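Side-chain contacts in putative uncharacterized protein (Bacteroides vulgatus, PDB 4F7A), which probably binds glycans, perhaps mucin O-glycans, at the cell surface as a SusD-like outer-membrane lipoprotein with a TPR-like helical fold: residues W86-T89 against Y90-F94; F473-D476 against D477-K480. All coordinates share one frame; numbering follows the deposited sequence.

Contact 1 (W86-T89 against Y90-F94); sequences WNYT and YNYIF
Two turns of helix 84-104, part of the TPR-like helical framework of this SusD homolog, bring Trp86 and Tyr90 together on one flank and Tyr88 and Tyr92 on another. Tyr90 reaches over a single face of the indole: its CE2 hovers near the centre of the ring system, 3.4 Å from Trp86 CE2. With the five-membered ring of Trp86 and the Tyr90 ring inclined at 42°, the pair is neither a stack nor edge-to-face. Trp86 has CG opposite its own backbone nitrogen (chi1 -177°), which places the indole on the carbonyl side, where Tyr90 one turn on can meet it. Its NE1 is bound by Asp477, while the Tyr90 hydroxyl is hydrogen-bonded to Val136 O. Replacing Trp86 by alanine removes the surface that CD2 and CE2 of Tyr90 rest on, and is likely to leave a gap there and the Asp477 carboxylate without its indole N-H. On the other flank, Tyr88 and Tyr92 run side by side in the same direction, Tyr92 CE2 lying 4.1 Å from Tyr88 CD1 at the edge of the Tyr88 ring; Trp38 meets both rings, stacking on Tyr92. Tyr90 N donates almost straight to Trp86 O at 2.9 Å, an ordinary helical bond, but Thr89 O takes two donors, Ile93 N at 3.0 Å and Phe94 N at 2.8 Å, which arrive from opposite faces of its carbonyl plane. The bond from Phe94 spans five residues and marks a wider, pi-type turn. Thr89 OG1 is occupied within the helix by Ala85 O. As a bifurcated acceptor, Thr89 O thus satisfies the amides of Ile93 and Phe94 where the turn widens, and the Trp86-Tyr90 pair is held at its polar ends by Asp477 and Val136.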
loop_
_atom_site.group_PDB
_atom_site.type_symbol
_atom_site.label_atom_id
_atom_site.label_comp_id
_atom_site.label_asym_id
_atom_site.label_seq_id
_atom_site.Cartn_x
_atom_site.Cartn_y
_atom_site.Cartn_z
ATOM N N TRP A 86 4.778 0.620 13.094
ATOM C CA TRP A 86 6.032 0.168 13.714
ATOM C C TRP A 86 5.771 -0.763 14.917
ATOM O O TRP A 86 6.240 -1.911 14.945
ATOM C CB TRP A 86 6.886 1.380 14.170
ATOM C CG TRP A 86 8.210 0.971 14.746
ATOM C CD1 TRP A 86 8.431 0.430 15.979
ATOM C CD2 TRP A 86 9.499 1.081 14.119
ATOM N NE1 TRP A 86 9.774 0.178 16.148
ATOM C CE2 TRP A 86 10.449 0.564 15.019
ATOM C CE3 TRP A 86 9.938 1.563 12.879
ATOM C CZ2 TRP A 86 11.818 0.509 14.727
ATOM C CZ3 TRP A 86 11.321 1.477 12.572
ATOM C CH2 TRP A 86 12.230 0.966 13.493
ATOM N N ASN A 87 4.993 -0.278 15.877
ATOM C CA ASN A 87 4.851 -0.960 17.164
ATOM C C ASN A 87 4.230 -2.362 17.012
ATOM O O ASN A 87 4.744 -3.362 17.543
ATOM C CB ASN A 87 4.000 -0.129 18.127
ATOM C CG ASN A 87 4.670 1.174 18.563
ATOM O OD1 ASN A 87 5.881 1.359 18.393
ATOM N ND2 ASN A 87 3.871 2.091 19.142
ATOM N N TYR A 88 3.128 -2.430 16.275
ATOM C CA TYR A 88 2.418 -3.689 16.107
ATOM C C TYR A 88 3.232 -4.688 15.308
ATOM O O TYR A 88 3.241 -5.878 15.617
ATOM C CB TYR A 88 1.030 -3.450 15.498
ATOM C CG TYR A 88 0.092 -2.696 16.437
ATOM C CD1 TYR A 88 0.013 -3.022 17.788
ATOM C CD2 TYR A 88 -0.713 -1.651 15.975
ATOM C CE1 TYR A 88 -0.834 -2.319 18.659
ATOM C CE2 TYR A 88 -1.586 -0.963 16.831
ATOM C CZ TYR A 88 -1.631 -1.296 18.171
ATOM O OH TYR A 88 -2.471 -0.613 19.035
ATOM N N THR A 89 3.915 -4.220 14.279
ATOM C CA THR A 89 4.685 -5.092 13.438
ATOM C C THR A 89 5.891 -5.660 14.205
ATOM O O THR A 89 6.119 -6.864 14.184
ATOM C CB THR A 89 5.134 -4.400 12.142
ATOM O OG1 THR A 89 3.985 -3.956 11.408
ATOM C CG2 THR A 89 5.912 -5.372 11.286
ATOM N N TYR A 90 6.627 -4.814 14.917
ATOM C CA TYR A 90 7.779 -5.288 15.682
ATOM C C TYR A 90 7.392 -6.058 16.940
ATOM O O TYR A 90 8.093 -6.979 17.326
ATOM C CB TYR A 90 8.723 -4.142 16.026
ATOM C CG TYR A 90 9.597 -3.765 14.848
ATOM C CD1 TYR A 90 10.622 -4.618 14.419
ATOM C CD2 TYR A 90 9.390 -2.585 14.158
ATOM C CE1 TYR A 90 11.433 -4.266 13.331
ATOM C CE2 TYR A 90 10.178 -2.220 13.083
ATOM C CZ TYR A 90 11.199 -3.067 12.669
ATOM O OH TYR A 90 11.979 -2.691 11.607
ATOM N N ASN A 91 6.265 -5.718 17.554
ATOM C CA ASN A 91 5.834 -6.457 18.738
ATOM C C ASN A 91 5.341 -7.857 18.414
ATOM O O ASN A 91 5.644 -8.794 19.145
ATOM C CB ASN A 91 4.755 -5.689 19.513
ATOM C CG ASN A 91 5.342 -4.559 20.332
ATOM O OD1 ASN A 91 6.533 -4.561 20.613
ATOM N ND2 ASN A 91 4.525 -3.588 20.690
ATOM N N TYR A 92 4.596 -8.002 17.320
ATOM C CA TYR A 92 3.851 -9.241 17.078
ATOM C C TYR A 92 4.150 -10.043 15.814
ATOM O O TYR A 92 3.884 -11.236 15.784
ATOM C CB TYR A 92 2.347 -8.929 17.137
ATOM C CG TYR A 92 1.935 -8.304 18.464
ATOM C CD1 TYR A 92 2.017 -9.017 19.657
ATOM C CD2 TYR A 92 1.462 -7.011 18.515
ATOM C CE1 TYR A 92 1.648 -8.431 20.864
ATOM C CE2 TYR A 92 1.094 -6.423 19.707
ATOM C CZ TYR A 92 1.188 -7.125 20.872
ATOM O OH TYR A 92 0.817 -6.483 22.032
ATOM N N ILE A 93 4.659 -9.403 14.767
ATOM C CA ILE A 93 4.660 -9.996 13.447
ATOM C C ILE A 93 6.082 -10.298 12.961
ATOM O O ILE A 93 6.398 -11.440 12.625
ATOM C CB ILE A 93 3.933 -9.090 12.441
ATOM C CG1 ILE A 93 2.514 -8.764 12.946
ATOM C CG2 ILE A 93 3.893 -9.736 11.018
ATOM C CD1 ILE A 93 1.651 -9.996 13.402
ATOM N N PHE A 94 6.936 -9.281 12.958
ATOM C CA PHE A 94 8.306 -9.472 12.494
ATOM C C PHE A 94 9.063 -10.538 13.294
ATOM O O PHE A 94 9.774 -11.349 12.710
ATOM C CB PHE A 94 9.050 -8.127 12.427
ATOM C CG PHE A 94 10.408 -8.212 11.776
ATOM C CD1 PHE A 94 10.553 -8.725 10.501
ATOM C CD2 PHE A 94 11.531 -7.794 12.443
ATOM C CE1 PHE A 94 11.799 -8.824 9.900
ATOM C CE2 PHE A 94 12.775 -7.865 11.829
ATOM C CZ PHE A 94 12.903 -8.390 10.560
#

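Contact 2 (F473-D476 against D477-K480); sequences FSQD and DAKK
Ser474 OG accepts the backbone N-H of Asp477 at 3.1 Å in a nearly straight bond (171°), the N-cap interaction that opens helix 475-480. The hydroxyl gets there because OG stands opposite the serine's own nitrogen (chi1 171°), which carries it to the Asp477 amide. One residue on, Ala478 N donates to Ser474 O at 2.9 Å, so the serine holds two consecutive amides, one by its side chain and one by its main chain. Lys479 N repeats the helical pattern with Gln475 O at 2.9 Å, and the lysine's CG packs 3.3 Å from that same oxygen. The bent Gln475 chain brings its amide beside the Ala478 methyl, with OE1 3.8 Å from CB. At the far end the grip slackens: Lys480 N makes two weak bonds, to Asp476 O and to Asp477 O. A water also donates to Asp476 O at 2.8 Å and accepts from Lys480 NZ at 3.2 Å, bridging the two. Farther out, the cap itself is positioned by helix 84-104: Asn87 binds both the Ser474 hydroxyl and the Asp476 carboxylate, and Trp86 NE1 meets Asp477 OD2, an oxygen that also contacts a glycerol. Tyr485 of helix 482-492 touches Ala478 and Gln475. The hydroxyl therefore serves two partners, the Asp477 amide and the Asn87 side chain. Asp476 and Asp477 lie in the first turn, where their negative charge would probably be favoured by the helix dipole; the N-terminal turn is thus held both by its own cap and by side chains of helix 84-104.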
loop_
_atom_site.group_PDB
_atom_site.type_symbol
_atom_site.label_atom_id
_atom_site.label_comp_id
_atom_site.label_asym_id
_atom_site.label_seq_id
_atom_site.Cartn_x
_atom_site.Cartn_y
_atom_site.Cartn_z
ATOM N N PHE A 473 9.402 8.414 13.435
ATOM C CA PHE A 473 9.723 7.185 14.131
ATOM C C PHE A 473 8.868 6.989 15.398
ATOM O O PHE A 473 8.349 7.944 15.992
ATOM C CB PHE A 473 11.210 7.137 14.511
ATOM C CG PHE A 473 12.148 7.149 13.351
ATOM C CD1 PHE A 473 12.127 6.118 12.428
ATOM C CD2 PHE A 473 13.111 8.148 13.225
ATOM C CE1 PHE A 473 13.001 6.101 11.385
ATOM C CE2 PHE A 473 13.990 8.149 12.173
ATOM C CZ PHE A 473 13.926 7.103 11.234
ATOM N N SER A 474 8.702 5.738 15.788
ATOM C CA SER A 474 7.929 5.416 16.988
ATOM C C SER A 474 8.597 5.968 18.234
ATOM O O SER A 474 9.699 5.515 18.583
ATOM C CB SER A 474 7.800 3.912 17.156
ATOM O OG SER A 474 7.220 3.623 18.423
ATOM N N GLN A 475 7.913 6.886 18.939
ATOM C CA GLN A 475 8.408 7.342 20.231
ATOM C C GLN A 475 8.289 6.274 21.310
ATOM O O GLN A 475 9.020 6.329 22.291
ATOM C CB GLN A 475 7.757 8.650 20.678
ATOM C CG GLN A 475 8.327 9.865 19.933
ATOM C CD GLN A 475 9.824 10.046 20.171
ATOM O OE1 GLN A 475 10.293 10.099 21.319
ATOM N NE2 GLN A 475 10.579 10.158 19.088
ATOM N N ASP A 476 7.403 5.290 21.135
ATOM C CA ASP A 476 7.347 4.168 22.087
ATOM C C ASP A 476 8.632 3.357 22.003
ATOM O O ASP A 476 9.222 3.006 23.028
ATOM C CB ASP A 476 6.109 3.291 21.823
ATOM C CG ASP A 476 4.836 4.110 21.840
ATOM O OD1 ASP A 476 4.443 4.513 22.943
ATOM O OD2 ASP A 476 4.288 4.437 20.753
ATOM N N ASP A 477 9.096 3.099 20.782
ATOM C CA ASP A 477 10.394 2.455 20.604
ATOM C C ASP A 477 11.555 3.367 21.072
ATOM O O ASP A 477 12.485 2.898 21.723
ATOM C CB ASP A 477 10.581 2.017 19.146
ATOM C CG ASP A 477 11.637 0.930 18.992
ATOM O OD1 ASP A 477 12.824 1.266 19.125
ATOM O OD2 ASP A 477 11.280 -0.243 18.703
ATOM N N ALA A 478 11.496 4.660 20.759
ATOM C CA ALA A 478 12.532 5.596 21.213
ATOM C C ALA A 478 12.679 5.617 22.744
ATOM O O ALA A 478 13.789 5.723 23.257
ATOM C CB ALA A 478 12.283 6.980 20.678
ATOM N N LYS A 479 11.570 5.497 23.472
ATOM C CA LYS A 479 11.640 5.479 24.931
ATOM C C LYS A 479 12.288 4.205 25.456
ATOM O O LYS A 479 12.899 4.225 26.528
ATOM C CB LYS A 479 10.252 5.647 25.556
ATOM C CG LYS A 479 9.658 7.048 25.432
ATOM C CD LYS A 479 8.141 6.985 25.633
ATOM C CE LYS A 479 7.525 8.354 25.867
ATOM N NZ LYS A 479 6.208 8.207 26.553
ATOM N N LYS A 480 12.131 3.095 24.735
ATOM C CA LYS A 480 12.759 1.830 25.132
ATOM C C LYS A 480 14.212 1.831 24.745
ATOM O O LYS A 480 15.042 1.209 25.415
ATOM C CB LYS A 480 12.088 0.640 24.440
ATOM C CG LYS A 480 10.661 0.352 24.920
ATOM C CD LYS A 480 10.044 -0.770 24.068
ATOM C CE LYS A 480 8.864 -1.451 24.769
ATOM N NZ LYS A 480 7.652 -0.588 24.881
HETATM O O HOH W 1 7.676 2.574 25.315
#

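In the fold
Contacts 1 and 2 lie far apart in sequence, yet their centres are about 13 Å apart. Asn87 bridges them with both ends of its amide: OD1 is 2.6 Å from Ser474 OG and ND2 is 2.9 Å from Asp476 OD2, both probable hydrogen bonds. Beside these two bonds, Trp86 CD1 packs 3.7 Å from Ser474 CB. The N-cap of helix 475-480 is thereby fastened to the flank of helix 84-104. Glycerol, probably from crystallisation, is bound at Asn91 and at Asp477; whether either position belongs to a glycan site remains undetermined.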